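Local coordinates for DUF211 domain-containing protein (Archaeoglobus fulgidus DSM 4304, PDB 3BPD) that is of unknown function but binds magnesium ions and assembles into a heptamer, at residues 11-16 / 74-79; 35-40 / 51-56; 15-20 / 42-47; 22-27 / 70-75; 7-12 / 60-65. The protein carries 1 engineered substitution. One frame throughout, in Å; residues are numbered along the deposited sequence.

Contact 1 (11-16 / 74-79); sequences LDVLKP and GVIHSV. With MG (magnesium ion), chain Y.
Asp12 faces both His77 and Ser78, a classic beta bulge in the antiparallel pairing of strands 6-16 and 75-85, at one edge of the chain's own ferredoxin-like β-α-β-β-α-β sheet. Asp12 N donates to Ser78 O at 2.8 Å, while Asp12 O accepts His77 N at 2.8 Å and, weakly, Ser78 N. The Asp12 side chain leaves with CG anti to the backbone N (chi1 169°). Its CB passes 3.3 Å from Ser78 OG, and CG sits one bond behind OD1, which binds the magnesium ion at 2.2 Å. Ser78 OG adds a second oxygen at 2.3 Å and is itself hydrogen-bonded to Asp80, an oxygen-rich setting suited to a hard cation. On the opposite, apolar face Val13 sets CG1 against Val75 O and CG2 4.1 Å from Ile76 CG1. An alanine here lacks both methyls and would probably leave a gap beside each partner. Leu11 forks over two neighbours, CD1 meeting Ile76 CD1 at 4.0 Å and CD2 meeting Val79 CG1 at 3.9 Å.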
# COMPACT_ATOMS: atom_id res chain seq x y z
N LEU F 11 -7.26 -22.60 1.77
CA LEU F 11 -7.97 -23.58 2.57
C LEU F 11 -7.82 -23.41 4.07
O LEU F 11 -6.73 -23.23 4.58
CB LEU F 11 -7.52 -24.98 2.16
CG LEU F 11 -7.62 -25.25 0.66
CD1 LEU F 11 -7.33 -26.70 0.39
CD2 LEU F 11 -9.02 -24.89 0.17
N ASP F 12 -8.95 -23.43 4.78
CA ASP F 12 -8.91 -23.34 6.23
C ASP F 12 -8.82 -24.78 6.69
O ASP F 12 -9.76 -25.56 6.49
CB ASP F 12 -10.19 -22.73 6.77
CG ASP F 12 -10.30 -22.87 8.27
OD1 ASP F 12 -11.40 -22.65 8.81
OD2 ASP F 12 -9.28 -23.21 8.91
N VAL F 13 -7.70 -25.14 7.30
CA VAL F 13 -7.51 -26.51 7.75
C VAL F 13 -7.21 -26.69 9.23
O VAL F 13 -6.46 -25.92 9.83
CB VAL F 13 -6.38 -27.18 6.93
CG1 VAL F 13 -6.02 -28.53 7.52
CG2 VAL F 13 -6.82 -27.35 5.49
N LEU F 14 -7.83 -27.71 9.83
CA LEU F 14 -7.61 -28.06 11.22
C LEU F 14 -6.86 -29.39 11.17
O LEU F 14 -7.16 -30.24 10.35
CB LEU F 14 -8.94 -28.25 11.96
CG LEU F 14 -8.80 -28.79 13.40
CD1 LEU F 14 -8.40 -27.66 14.34
CD2 LEU F 14 -10.11 -29.41 13.84
N LYS F 15 -5.88 -29.56 12.05
CA LYS F 15 -5.09 -30.79 12.04
C LYS F 15 -4.41 -31.07 13.37
O LYS F 15 -4.17 -30.16 14.16
CB LYS F 15 -3.99 -30.69 10.98
CG LYS F 15 -2.84 -29.77 11.41
CD LYS F 15 -1.70 -29.80 10.41
CE LYS F 15 -0.42 -29.27 11.02
NZ LYS F 15 0.09 -30.13 12.12
N PRO F 16 -4.10 -32.34 13.65
CA PRO F 16 -3.43 -32.60 14.93
C PRO F 16 -2.03 -32.01 14.77
O PRO F 16 -1.63 -31.65 13.67
CB PRO F 16 -3.45 -34.11 15.02
CG PRO F 16 -3.29 -34.53 13.59
CD PRO F 16 -4.20 -33.57 12.84
N GLY F 74 -4.92 -33.95 8.11
CA GLY F 74 -5.65 -32.71 8.22
C GLY F 74 -7.06 -32.80 7.67
O GLY F 74 -7.40 -33.72 6.93
N VAL F 75 -7.88 -31.83 8.05
CA VAL F 75 -9.25 -31.77 7.58
C VAL F 75 -9.50 -30.34 7.09
O VAL F 75 -9.07 -29.38 7.71
CB VAL F 75 -10.25 -32.14 8.70
CG1 VAL F 75 -10.13 -31.17 9.87
CG2 VAL F 75 -11.67 -32.14 8.15
N ILE F 76 -10.19 -30.23 5.95
CA ILE F 76 -10.53 -28.95 5.35
C ILE F 76 -11.86 -28.46 5.92
O ILE F 76 -12.91 -29.00 5.59
CB ILE F 76 -10.69 -29.08 3.81
CG1 ILE F 76 -9.38 -29.55 3.18
CG2 ILE F 76 -11.13 -27.76 3.22
CD1 ILE F 76 -9.47 -29.79 1.70
N HIS F 77 -11.82 -27.45 6.77
CA HIS F 77 -13.03 -26.92 7.36
C HIS F 77 -13.78 -26.05 6.39
O HIS F 77 -15.00 -25.98 6.41
CB HIS F 77 -12.70 -26.13 8.61
CG HIS F 77 -12.51 -26.98 9.82
ND1 HIS F 77 -12.08 -26.48 11.03
CD2 HIS F 77 -12.71 -28.31 10.01
CE1 HIS F 77 -12.01 -27.46 11.90
NE2 HIS F 77 -12.39 -28.58 11.31
N SER F 78 -13.04 -25.37 5.53
CA SER F 78 -13.67 -24.50 4.55
C SER F 78 -12.69 -23.98 3.50
O SER F 78 -11.50 -23.83 3.75
CB SER F 78 -14.31 -23.32 5.27
OG SER F 78 -13.31 -22.49 5.80
N VAL F 79 -13.23 -23.73 2.31
CA VAL F 79 -12.47 -23.20 1.19
C VAL F 79 -12.73 -21.70 1.27
O VAL F 79 -13.81 -21.25 0.94
CB VAL F 79 -13.02 -23.77 -0.14
CG1 VAL F 79 -12.25 -23.21 -1.32
CG2 VAL F 79 -12.95 -25.30 -0.12
MG MG Y . -13.18 -21.62 7.94

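Contact 2 (35-40 / 51-56); sequences DGVNIH and IKITIL
Leu56 O is gripped by two amides, Asp35 N at 2.9 Å and, more weakly, Gly36 N, which makes a classic beta bulge near one end of the antiparallel hairpin of strands 34-44 and 48-57. The Asp35 donor is tilted 33° from the carbonyl plane. Beyond the bulge the ladder is regular, with Asn38 and Thr54, then His40 and Lys52, each exchanging two backbone bonds. One face is lined with beta-branched residues, which suit extended backbone and fill a core: Val37, Ile39, Ile51, Ile53 and Ile55. Ile39 and Ile53 both hold CG1 anti to the carbonyl carbon (chi1 -64° and -62°), which sets them side by side, CG1 to CG1 at 4.0 Å, beneath the two helices; Ile39 packs on helix 21-29 and Ile53 on helix 62-71. The other face carries Asn38, His40, Lys52 and Thr54, with Leu56 at the bulge end. There Asn38 ND2 donates to Glu81 OE1 and Val89 O of the third subunit, whose strand pairs with 36-40 and continues the sheet, so a polar amide serves at this buried interface. At the far end Lys52 CB lies at the edge of the His40 ring, 4.0 Å from His40 CB.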
# COMPACT_ATOMS: atom_id res chain seq x y z
N ASP F 35 2.74 -24.44 -8.34
CA ASP F 35 3.81 -23.46 -8.43
C ASP F 35 4.40 -23.14 -7.07
O ASP F 35 5.59 -22.83 -6.96
CB ASP F 35 3.28 -22.17 -9.05
CG ASP F 35 3.04 -22.29 -10.54
OD1 ASP F 35 2.27 -21.46 -11.08
OD2 ASP F 35 3.64 -23.19 -11.17
N GLY F 36 3.57 -23.18 -6.04
CA GLY F 36 4.04 -22.89 -4.70
C GLY F 36 2.98 -23.09 -3.64
O GLY F 36 1.79 -23.21 -3.95
N VAL F 37 3.41 -23.12 -2.38
CA VAL F 37 2.50 -23.32 -1.26
C VAL F 37 2.86 -22.47 -0.06
O VAL F 37 4.02 -22.34 0.30
CB VAL F 37 2.49 -24.79 -0.80
CG1 VAL F 37 1.54 -24.96 0.37
CG2 VAL F 37 2.08 -25.69 -1.94
N ASN F 38 1.85 -21.87 0.55
CA ASN F 38 2.06 -21.07 1.73
C ASN F 38 1.17 -21.58 2.84
O ASN F 38 -0.06 -21.68 2.69
CB ASN F 38 1.76 -19.60 1.48
CG ASN F 38 1.87 -18.77 2.75
OD1 ASN F 38 1.15 -19.01 3.73
ND2 ASN F 38 2.77 -17.80 2.75
N ILE F 39 1.78 -21.93 3.95
CA ILE F 39 0.99 -22.40 5.07
C ILE F 39 1.16 -21.43 6.23
O ILE F 39 2.25 -21.22 6.75
CB ILE F 39 1.38 -23.82 5.48
CG1 ILE F 39 1.06 -24.78 4.33
CG2 ILE F 39 0.59 -24.24 6.69
CD1 ILE F 39 1.23 -26.22 4.66
N HIS F 40 0.05 -20.80 6.59
CA HIS F 40 0.05 -19.85 7.68
C HIS F 40 -0.58 -20.46 8.94
O HIS F 40 -1.65 -21.07 8.87
CB HIS F 40 -0.74 -18.61 7.28
CG HIS F 40 -0.89 -17.62 8.39
ND1 HIS F 40 0.14 -16.82 8.82
CD2 HIS F 40 -1.94 -17.34 9.20
CE1 HIS F 40 -0.26 -16.08 9.84
NE2 HIS F 40 -1.52 -16.38 10.09
N ILE F 51 -4.69 -23.85 10.59
CA ILE F 51 -3.75 -23.27 9.64
C ILE F 51 -4.44 -22.83 8.34
O ILE F 51 -5.44 -23.43 7.93
CB ILE F 51 -2.62 -24.29 9.30
CG1 ILE F 51 -3.22 -25.53 8.63
CG2 ILE F 51 -1.89 -24.70 10.57
CD1 ILE F 51 -2.18 -26.60 8.26
N LYS F 52 -3.91 -21.79 7.70
CA LYS F 52 -4.43 -21.29 6.43
C LYS F 52 -3.47 -21.74 5.31
O LYS F 52 -2.28 -21.41 5.35
CB LYS F 52 -4.53 -19.76 6.44
CG LYS F 52 -5.93 -19.23 6.22
CD LYS F 52 -6.80 -19.45 7.45
CE LYS F 52 -8.22 -18.95 7.25
NZ LYS F 52 -8.89 -18.76 8.57
N ILE F 53 -3.97 -22.49 4.34
CA ILE F 53 -3.13 -22.97 3.23
C ILE F 53 -3.45 -22.26 1.92
O ILE F 53 -4.60 -22.23 1.48
CB ILE F 53 -3.31 -24.49 2.99
CG1 ILE F 53 -2.87 -25.29 4.22
CG2 ILE F 53 -2.50 -24.92 1.78
CD1 ILE F 53 -3.13 -26.81 4.13
N THR F 54 -2.43 -21.67 1.31
CA THR F 54 -2.60 -20.98 0.04
C THR F 54 -1.80 -21.76 -0.99
O THR F 54 -0.58 -21.93 -0.85
CB THR F 54 -2.06 -19.53 0.11
OG1 THR F 54 -2.77 -18.80 1.11
CG2 THR F 54 -2.24 -18.82 -1.23
N ILE F 55 -2.49 -22.25 -2.01
CA ILE F 55 -1.87 -23.02 -3.08
C ILE F 55 -2.00 -22.30 -4.41
O ILE F 55 -3.10 -21.91 -4.83
CB ILE F 55 -2.53 -24.39 -3.23
CG1 ILE F 55 -2.55 -25.10 -1.89
CG2 ILE F 55 -1.76 -25.23 -4.22
CD1 ILE F 55 -3.25 -26.42 -1.93
N LEU F 56 -0.86 -22.11 -5.06
CA LEU F 56 -0.79 -21.44 -6.35
C LEU F 56 -0.37 -22.47 -7.41
O LEU F 56 0.38 -23.39 -7.12
CB LEU F 56 0.23 -20.30 -6.30
CG LEU F 56 0.35 -19.49 -7.60
CD1 LEU F 56 -1.01 -18.87 -7.89
CD2 LEU F 56 1.43 -18.42 -7.49

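Contact 3 (15-20 / 42-47); sequences KPHEPK and SEIDQA. With MG (magnesium ion), chain B; MG (magnesium ion), chain C.
His17, in the loop after strand 6-16, holds CG anti to the carbonyl carbon and leans its ring against residues 44-47, the tip of the beta hairpin formed by strands 34-44 and 48-57. Before the tip, Ser42 and Glu43 both face Asn50 in a classic beta bulge. Glu43 turns to a metal site: its OE2 bridges two magnesium ions, at 2.2 Å from one and 2.6 Å from the other. Ile44 CG2 then approaches His17 NE2 at 4.0 Å, an apolar branch beside the imidazole. Asp45 works at both ends. Its carboxylate joins Glu43 at the magnesium pair, OD2 binding one ion at 2.3 Å and OD1 more loosely the other, while its carbonyl O receives His17 NE2 at 3.1 Å. That oxygen lies only 5° from the ring plane, yet the donor stands 48° above the carbonyl plane, and the bond is bent (135°). NE2 also makes a weak hydrogen bond to Thr48 O. An alanine in place of His17 would probably leave Asp45 O without this donor and the backbone behind the metal ligand freer to shift. After Gln46, Ala47 lays CA over one face of the imidazole, 3.5 Å from its centroid, a CH-pi contact; with its CB turned away, it offers its backbone to the ring. Finally Ala47 O receives a CA-H contact from Pro16 CA at 3.5 Å.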
# COMPACT_ATOMS: atom_id res chain seq x y z
N LYS F 15 -5.88 -29.56 12.05
CA LYS F 15 -5.09 -30.79 12.04
C LYS F 15 -4.41 -31.07 13.37
O LYS F 15 -4.17 -30.16 14.16
CB LYS F 15 -3.99 -30.69 10.98
CG LYS F 15 -2.84 -29.77 11.41
CD LYS F 15 -1.70 -29.80 10.41
CE LYS F 15 -0.42 -29.27 11.02
NZ LYS F 15 0.09 -30.13 12.12
N PRO F 16 -4.10 -32.34 13.65
CA PRO F 16 -3.43 -32.60 14.93
C PRO F 16 -2.03 -32.01 14.77
O PRO F 16 -1.63 -31.65 13.67
CB PRO F 16 -3.45 -34.11 15.02
CG PRO F 16 -3.29 -34.53 13.59
CD PRO F 16 -4.20 -33.57 12.84
N HIS F 17 -1.28 -31.92 15.86
CA HIS F 17 0.06 -31.33 15.80
C HIS F 17 1.02 -31.99 14.82
O HIS F 17 1.89 -31.33 14.25
CB HIS F 17 0.69 -31.32 17.19
CG HIS F 17 -0.03 -30.45 18.17
ND1 HIS F 17 0.36 -30.33 19.49
CD2 HIS F 17 -1.12 -29.66 18.03
CE1 HIS F 17 -0.46 -29.51 20.11
NE2 HIS F 17 -1.37 -29.09 19.25
N GLU F 18 0.88 -33.29 14.60
CA GLU F 18 1.77 -34.00 13.69
C GLU F 18 1.01 -34.52 12.48
O GLU F 18 -0.13 -34.92 12.60
CB GLU F 18 2.44 -35.16 14.42
CG GLU F 18 3.52 -34.71 15.39
CD GLU F 18 4.84 -34.39 14.69
OE1 GLU F 18 4.82 -33.83 13.58
OE2 GLU F 18 5.90 -34.71 15.27
N PRO F 19 1.64 -34.49 11.30
CA PRO F 19 2.99 -33.99 11.01
C PRO F 19 3.07 -32.48 11.14
O PRO F 19 2.05 -31.80 11.20
CB PRO F 19 3.22 -34.42 9.57
CG PRO F 19 2.34 -35.63 9.41
CD PRO F 19 1.09 -35.19 10.13
N LYS F 20 4.29 -31.95 11.18
CA LYS F 20 4.48 -30.51 11.27
C LYS F 20 4.01 -29.83 9.97
O LYS F 20 3.93 -30.48 8.92
CB LYS F 20 5.96 -30.19 11.50
CG LYS F 20 6.46 -30.67 12.82
CD LYS F 20 7.97 -30.54 12.97
CE LYS F 20 8.33 -30.48 14.47
NZ LYS F 20 7.47 -31.39 15.34
N SER F 42 -2.59 -20.24 12.12
CA SER F 42 -3.62 -19.38 12.70
C SER F 42 -3.67 -19.48 14.21
O SER F 42 -3.83 -18.48 14.89
CB SER F 42 -4.99 -19.73 12.12
OG SER F 42 -4.99 -19.60 10.70
N GLU F 43 -3.55 -20.70 14.72
CA GLU F 43 -3.59 -20.91 16.17
C GLU F 43 -3.21 -22.32 16.56
O GLU F 43 -3.46 -23.28 15.82
CB GLU F 43 -5.00 -20.60 16.69
CG GLU F 43 -5.22 -20.98 18.15
CD GLU F 43 -6.68 -20.87 18.57
OE1 GLU F 43 -7.17 -19.74 18.81
OE2 GLU F 43 -7.33 -21.93 18.67
N ILE F 44 -2.58 -22.44 17.73
CA ILE F 44 -2.21 -23.74 18.26
C ILE F 44 -3.09 -24.04 19.47
O ILE F 44 -3.28 -23.21 20.34
CB ILE F 44 -0.75 -23.79 18.75
CG1 ILE F 44 0.21 -23.45 17.61
CG2 ILE F 44 -0.44 -25.19 19.23
CD1 ILE F 44 1.67 -23.76 17.94
N ASP F 45 -3.64 -25.25 19.50
CA ASP F 45 -4.50 -25.66 20.60
C ASP F 45 -3.88 -26.79 21.40
O ASP F 45 -2.70 -27.13 21.23
CB ASP F 45 -5.88 -26.10 20.08
CG ASP F 45 -6.83 -24.93 19.82
OD1 ASP F 45 -7.53 -24.96 18.78
OD2 ASP F 45 -6.90 -24.00 20.66
N GLN F 46 -4.69 -27.37 22.27
CA GLN F 46 -4.29 -28.46 23.14
C GLN F 46 -3.48 -29.50 22.38
O GLN F 46 -2.33 -29.76 22.71
CB GLN F 46 -5.54 -29.10 23.75
CG GLN F 46 -5.28 -30.02 24.93
CD GLN F 46 -6.58 -30.40 25.63
OE1 GLN F 46 -7.36 -29.52 26.03
NE2 GLN F 46 -6.81 -31.70 25.80
N ALA F 47 -4.10 -30.08 21.35
CA ALA F 47 -3.47 -31.10 20.53
C ALA F 47 -3.87 -30.90 19.07
O ALA F 47 -3.97 -31.86 18.30
CB ALA F 47 -3.92 -32.46 21.00
MG MG B . -7.38 -21.84 21.31
MG MG C . -9.28 -22.95 18.54

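Contact 4 (22-27 / 70-75); sequences IVFALK and EDMGGV. Engineered in segment 70-75: Met72 (natural residue Leu).
The phenyl ring of Phe24 has Met72 across one face and the backbone of Gly74 at its edge. Met72 CG stands 3.6 Å from the ring centroid, 18° off the normal, a CH-pi contact, and Met72 CB lies over the same face nearest to Phe24 CZ. At the edge, near the ring plane, Gly74 N is 4.2 Å from Phe24 CZ. Phe24 holds CG anti to its carbonyl carbon (chi1 -83°), and its side chain and that of Met72 slide past each other in opposite directions. Met72 is an engineered selenomethionine where the natural sequence has leucine. Its chain bends at chi2 (57°), which sets SE, and the extended last torsion takes CE on to helix 21-29, where it meets Val23 CG1 and, at 3.6 Å, Lys27 CG, the side chains crossing at about a right angle. A lysine suits this border, since its methylenes can pack while its ammonium leads away. Gly73 has positive phi and ends helix 62-71 in a Schellman motif, a conformation in which a side chain would be jammed against the preceding carbonyl. Gly74 suits its place for another reason: a side chain here would probably crowd Phe24 CE2. The contact thus joins helix 21-29 to the C-terminal end of helix 62-71 on one side of the sheet, with Phe24 also resting on Ile39 of strand 34-44 and Lys15 of strand 6-16.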
# COMPACT_ATOMS: atom_id res chain seq x y z
N ILE F 22 5.55 -27.80 8.03
CA ILE F 22 6.56 -27.79 6.98
C ILE F 22 6.52 -29.06 6.13
O ILE F 22 7.05 -29.10 5.03
CB ILE F 22 8.00 -27.61 7.53
CG1 ILE F 22 8.39 -28.81 8.37
CG2 ILE F 22 8.08 -26.36 8.37
CD1 ILE F 22 9.78 -28.68 8.93
N VAL F 23 5.88 -30.10 6.66
CA VAL F 23 5.76 -31.36 5.93
C VAL F 23 4.55 -31.25 5.01
O VAL F 23 4.58 -31.71 3.86
CB VAL F 23 5.62 -32.53 6.92
CG1 VAL F 23 5.67 -33.85 6.19
CG2 VAL F 23 6.75 -32.45 7.95
N PHE F 24 3.47 -30.63 5.49
CA PHE F 24 2.31 -30.42 4.64
C PHE F 24 2.76 -29.60 3.44
O PHE F 24 2.44 -29.92 2.29
CB PHE F 24 1.22 -29.65 5.38
CG PHE F 24 0.38 -30.51 6.25
CD1 PHE F 24 0.95 -31.22 7.31
CD2 PHE F 24 -0.98 -30.67 5.99
CE1 PHE F 24 0.20 -32.08 8.08
CE2 PHE F 24 -1.75 -31.53 6.76
CZ PHE F 24 -1.15 -32.24 7.81
N ALA F 25 3.50 -28.54 3.72
CA ALA F 25 3.98 -27.67 2.66
C ALA F 25 4.78 -28.47 1.65
O ALA F 25 4.43 -28.49 0.47
CB ALA F 25 4.85 -26.55 3.25
N LEU F 26 5.84 -29.15 2.09
CA LEU F 26 6.65 -29.93 1.17
C LEU F 26 5.82 -30.86 0.29
O LEU F 26 5.89 -30.79 -0.94
CB LEU F 26 7.68 -30.76 1.94
CG LEU F 26 8.77 -29.93 2.62
CD1 LEU F 26 9.49 -30.79 3.64
CD2 LEU F 26 9.75 -29.35 1.59
N LYS F 27 5.01 -31.71 0.91
CA LYS F 27 4.19 -32.65 0.16
C LYS F 27 3.27 -32.00 -0.85
O LYS F 27 3.14 -32.48 -1.98
CB LYS F 27 3.39 -33.53 1.11
CG LYS F 27 4.26 -34.42 1.99
CD LYS F 27 5.32 -35.13 1.14
CE LYS F 27 6.38 -35.78 2.00
NZ LYS F 27 7.50 -36.31 1.18
N GLU F 70 -5.69 -34.65 3.58
CA GLU F 70 -6.37 -35.66 4.38
C GLU F 70 -5.54 -36.91 4.65
O GLU F 70 -5.77 -37.59 5.65
CB GLU F 70 -7.67 -36.06 3.72
CG GLU F 70 -8.69 -34.96 3.68
CD GLU F 70 -10.00 -35.41 3.07
OE1 GLU F 70 -9.97 -36.05 1.99
OE2 GLU F 70 -11.06 -35.14 3.67
N ASP F 71 -4.61 -37.23 3.76
CA ASP F 71 -3.75 -38.39 3.95
C ASP F 71 -2.81 -38.06 5.10
O ASP F 71 -2.40 -38.94 5.86
CB ASP F 71 -2.90 -38.67 2.71
CG ASP F 71 -3.66 -39.41 1.63
OD1 ASP F 71 -4.72 -40.02 1.95
OD2 ASP F 71 -3.19 -39.40 0.46
N MSE F 72 -2.49 -36.77 5.20
CA MSE F 72 -1.58 -36.22 6.19
C MSE F 72 -2.20 -36.03 7.57
O MSE F 72 -1.52 -35.67 8.52
CB MSE F 72 -1.07 -34.87 5.69
CG MSE F 72 0.43 -34.70 5.76
SE MSE F 72 1.36 -36.08 4.79
CE MSE F 72 3.18 -35.64 5.18
N GLY F 73 -3.51 -36.26 7.67
CA GLY F 73 -4.18 -36.11 8.95
C GLY F 73 -4.99 -34.83 9.09
O GLY F 73 -5.68 -34.65 10.09
N GLY F 74 -4.92 -33.95 8.11
CA GLY F 74 -5.65 -32.71 8.22
C GLY F 74 -7.06 -32.80 7.67
O GLY F 74 -7.40 -33.72 6.93
N VAL F 75 -7.88 -31.83 8.05
CA VAL F 75 -9.25 -31.77 7.58
C VAL F 75 -9.50 -30.34 7.09
O VAL F 75 -9.07 -29.38 7.71
CB VAL F 75 -10.25 -32.14 8.70
CG1 VAL F 75 -10.13 -31.17 9.87
CG2 VAL F 75 -11.67 -32.14 8.15

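Contact 5 (7-12 / 60-65); sequences RRLVLD and LDYEQI. With MG (magnesium ion), chain Y.
Leu9 crosses Tyr62 at about a right angle, its CD1 set in the plane of the phenol ring at the edge, 3.8 Å from Tyr62 CD1. The same methyl meets Ile65 CD1 at 4.0 Å, the two chains oblique to one another, and Leu60 CD1 at 4.3 Å. Two residues further along strand 6-16, Leu11 points the same way, and its CD1 lies 4.3 Å from Ile65 CG2 and about as far from Tyr62 CE1. In Tyr62 CG is anti to the backbone N (chi1 -176°), and the ring beyond it reaches the two leucines. On the solvent side Asp61 is the N-cap of helix 62-71, its OD2 accepting Gln64 N at 3.0 Å, a role suited to a short carboxylate. Arg7 and Arg8 start away from the helix; their guanidinium groups bond Lys86 O and Glu81. No hydrogen bond or ion pair spans the two segments; the start of the helix is seated by leucine, isoleucine and a tyrosine edge, so shape and exclusion of water probably hold it.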
# COMPACT_ATOMS: atom_id res chain seq x y z
N ARG F 7 -6.70 -22.05 -10.12
CA ARG F 7 -5.40 -21.43 -10.11
C ARG F 7 -4.89 -21.14 -8.70
O ARG F 7 -3.68 -21.16 -8.46
CB ARG F 7 -5.47 -20.16 -10.96
CG ARG F 7 -5.67 -20.48 -12.45
CD ARG F 7 -4.35 -20.68 -13.18
NE ARG F 7 -3.89 -19.42 -13.76
CZ ARG F 7 -2.63 -19.00 -13.77
NH1 ARG F 7 -1.68 -19.74 -13.23
NH2 ARG F 7 -2.32 -17.82 -14.32
N ARG F 8 -5.81 -20.91 -7.77
CA ARG F 8 -5.42 -20.63 -6.40
C ARG F 8 -6.52 -21.00 -5.39
O ARG F 8 -7.72 -20.78 -5.62
CB ARG F 8 -5.04 -19.15 -6.25
CG ARG F 8 -4.23 -18.84 -5.00
CD ARG F 8 -3.87 -17.36 -4.93
NE ARG F 8 -5.05 -16.54 -4.68
CZ ARG F 8 -5.09 -15.22 -4.82
NH1 ARG F 8 -4.00 -14.56 -5.20
NH2 ARG F 8 -6.21 -14.56 -4.60
N LEU F 9 -6.11 -21.57 -4.27
CA LEU F 9 -7.04 -21.96 -3.22
C LEU F 9 -6.53 -21.51 -1.85
O LEU F 9 -5.33 -21.55 -1.56
CB LEU F 9 -7.20 -23.49 -3.20
CG LEU F 9 -7.80 -24.17 -4.43
CD1 LEU F 9 -7.56 -25.67 -4.42
CD2 LEU F 9 -9.28 -23.86 -4.47
N VAL F 10 -7.44 -21.04 -1.00
CA VAL F 10 -7.05 -20.68 0.35
C VAL F 10 -7.90 -21.62 1.18
O VAL F 10 -9.12 -21.48 1.25
CB VAL F 10 -7.34 -19.20 0.69
CG1 VAL F 10 -7.10 -18.96 2.18
CG2 VAL F 10 -6.44 -18.28 -0.15
N LEU F 11 -7.26 -22.60 1.77
CA LEU F 11 -7.97 -23.58 2.57
C LEU F 11 -7.82 -23.41 4.07
O LEU F 11 -6.73 -23.23 4.58
CB LEU F 11 -7.52 -24.98 2.16
CG LEU F 11 -7.62 -25.25 0.66
CD1 LEU F 11 -7.33 -26.70 0.39
CD2 LEU F 11 -9.02 -24.89 0.17
N ASP F 12 -8.95 -23.43 4.78
CA ASP F 12 -8.91 -23.34 6.23
C ASP F 12 -8.82 -24.78 6.69
O ASP F 12 -9.76 -25.56 6.49
CB ASP F 12 -10.19 -22.73 6.77
CG ASP F 12 -10.30 -22.87 8.27
OD1 ASP F 12 -11.40 -22.65 8.81
OD2 ASP F 12 -9.28 -23.21 8.91
N LEU F 60 -5.20 -26.76 -11.19
CA LEU F 60 -5.08 -27.59 -10.00
C LEU F 60 -6.20 -28.61 -9.86
O LEU F 60 -7.33 -28.34 -10.22
CB LEU F 60 -5.06 -26.73 -8.73
CG LEU F 60 -4.05 -25.60 -8.52
CD1 LEU F 60 -4.31 -25.02 -7.15
CD2 LEU F 60 -2.61 -26.10 -8.62
N ASP F 61 -5.87 -29.77 -9.30
CA ASP F 61 -6.84 -30.84 -9.07
C ASP F 61 -7.24 -30.83 -7.58
O ASP F 61 -6.53 -31.36 -6.73
CB ASP F 61 -6.21 -32.18 -9.46
CG ASP F 61 -7.08 -33.37 -9.09
OD1 ASP F 61 -6.81 -34.47 -9.62
OD2 ASP F 61 -8.02 -33.22 -8.28
N TYR F 62 -8.38 -30.22 -7.28
CA TYR F 62 -8.85 -30.14 -5.90
C TYR F 62 -8.85 -31.46 -5.14
O TYR F 62 -8.32 -31.54 -4.03
CB TYR F 62 -10.25 -29.52 -5.83
CG TYR F 62 -10.71 -29.33 -4.41
CD1 TYR F 62 -10.05 -28.44 -3.55
CD2 TYR F 62 -11.77 -30.07 -3.90
CE1 TYR F 62 -10.44 -28.30 -2.22
CE2 TYR F 62 -12.17 -29.94 -2.58
CZ TYR F 62 -11.51 -29.05 -1.74
OH TYR F 62 -11.92 -28.95 -0.43
N GLU F 63 -9.44 -32.50 -5.71
CA GLU F 63 -9.48 -33.79 -5.03
C GLU F 63 -8.06 -34.23 -4.65
O GLU F 63 -7.80 -34.60 -3.50
CB GLU F 63 -10.13 -34.85 -5.93
CG GLU F 63 -11.62 -34.61 -6.27
CD GLU F 63 -12.55 -34.58 -5.04
OE1 GLU F 63 -12.52 -35.53 -4.22
OE2 GLU F 63 -13.33 -33.60 -4.91
N GLN F 64 -7.14 -34.17 -5.60
CA GLN F 64 -5.77 -34.55 -5.34
C GLN F 64 -5.19 -33.74 -4.17
O GLN F 64 -4.55 -34.30 -3.29
CB GLN F 64 -4.91 -34.34 -6.59
CG GLN F 64 -3.47 -34.80 -6.41
CD GLN F 64 -2.60 -34.46 -7.61
OE1 GLN F 64 -2.63 -33.34 -8.11
NE2 GLN F 64 -1.81 -35.43 -8.06
N ILE F 65 -5.42 -32.43 -4.17
CA ILE F 65 -4.92 -31.58 -3.09
C ILE F 65 -5.58 -31.97 -1.77
O ILE F 65 -4.91 -32.03 -0.73
CB ILE F 65 -5.19 -30.09 -3.38
CG1 ILE F 65 -4.28 -29.62 -4.52
CG2 ILE F 65 -4.94 -29.26 -2.13
CD1 ILE F 65 -4.55 -28.22 -5.01
MG MG Y . -13.18 -21.62 7.94

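Contacts 2 and 5 form the buried middle of the fold, contacts 1 and 4 are partly buried, and contact 3 lies at the surface. Strand 6-16 serves contacts 1, 3 and 5, and its backbone also pairs with strand 48-57, so contacts 1 and 2 belong to one sheet. Helix 62-71 appears in contacts 4 and 5, touched near its end and near its start. Chemistry follows place: backbone ladders build contacts 1 and 2, apolar or aromatic packing seats helices in contacts 4 and 5, and contact 3 relies on one bent bond and a CH-pi approach. Magnesium is bound on the sheet face opposite the helices in contact 1 and near the hairpin tip in contact 3.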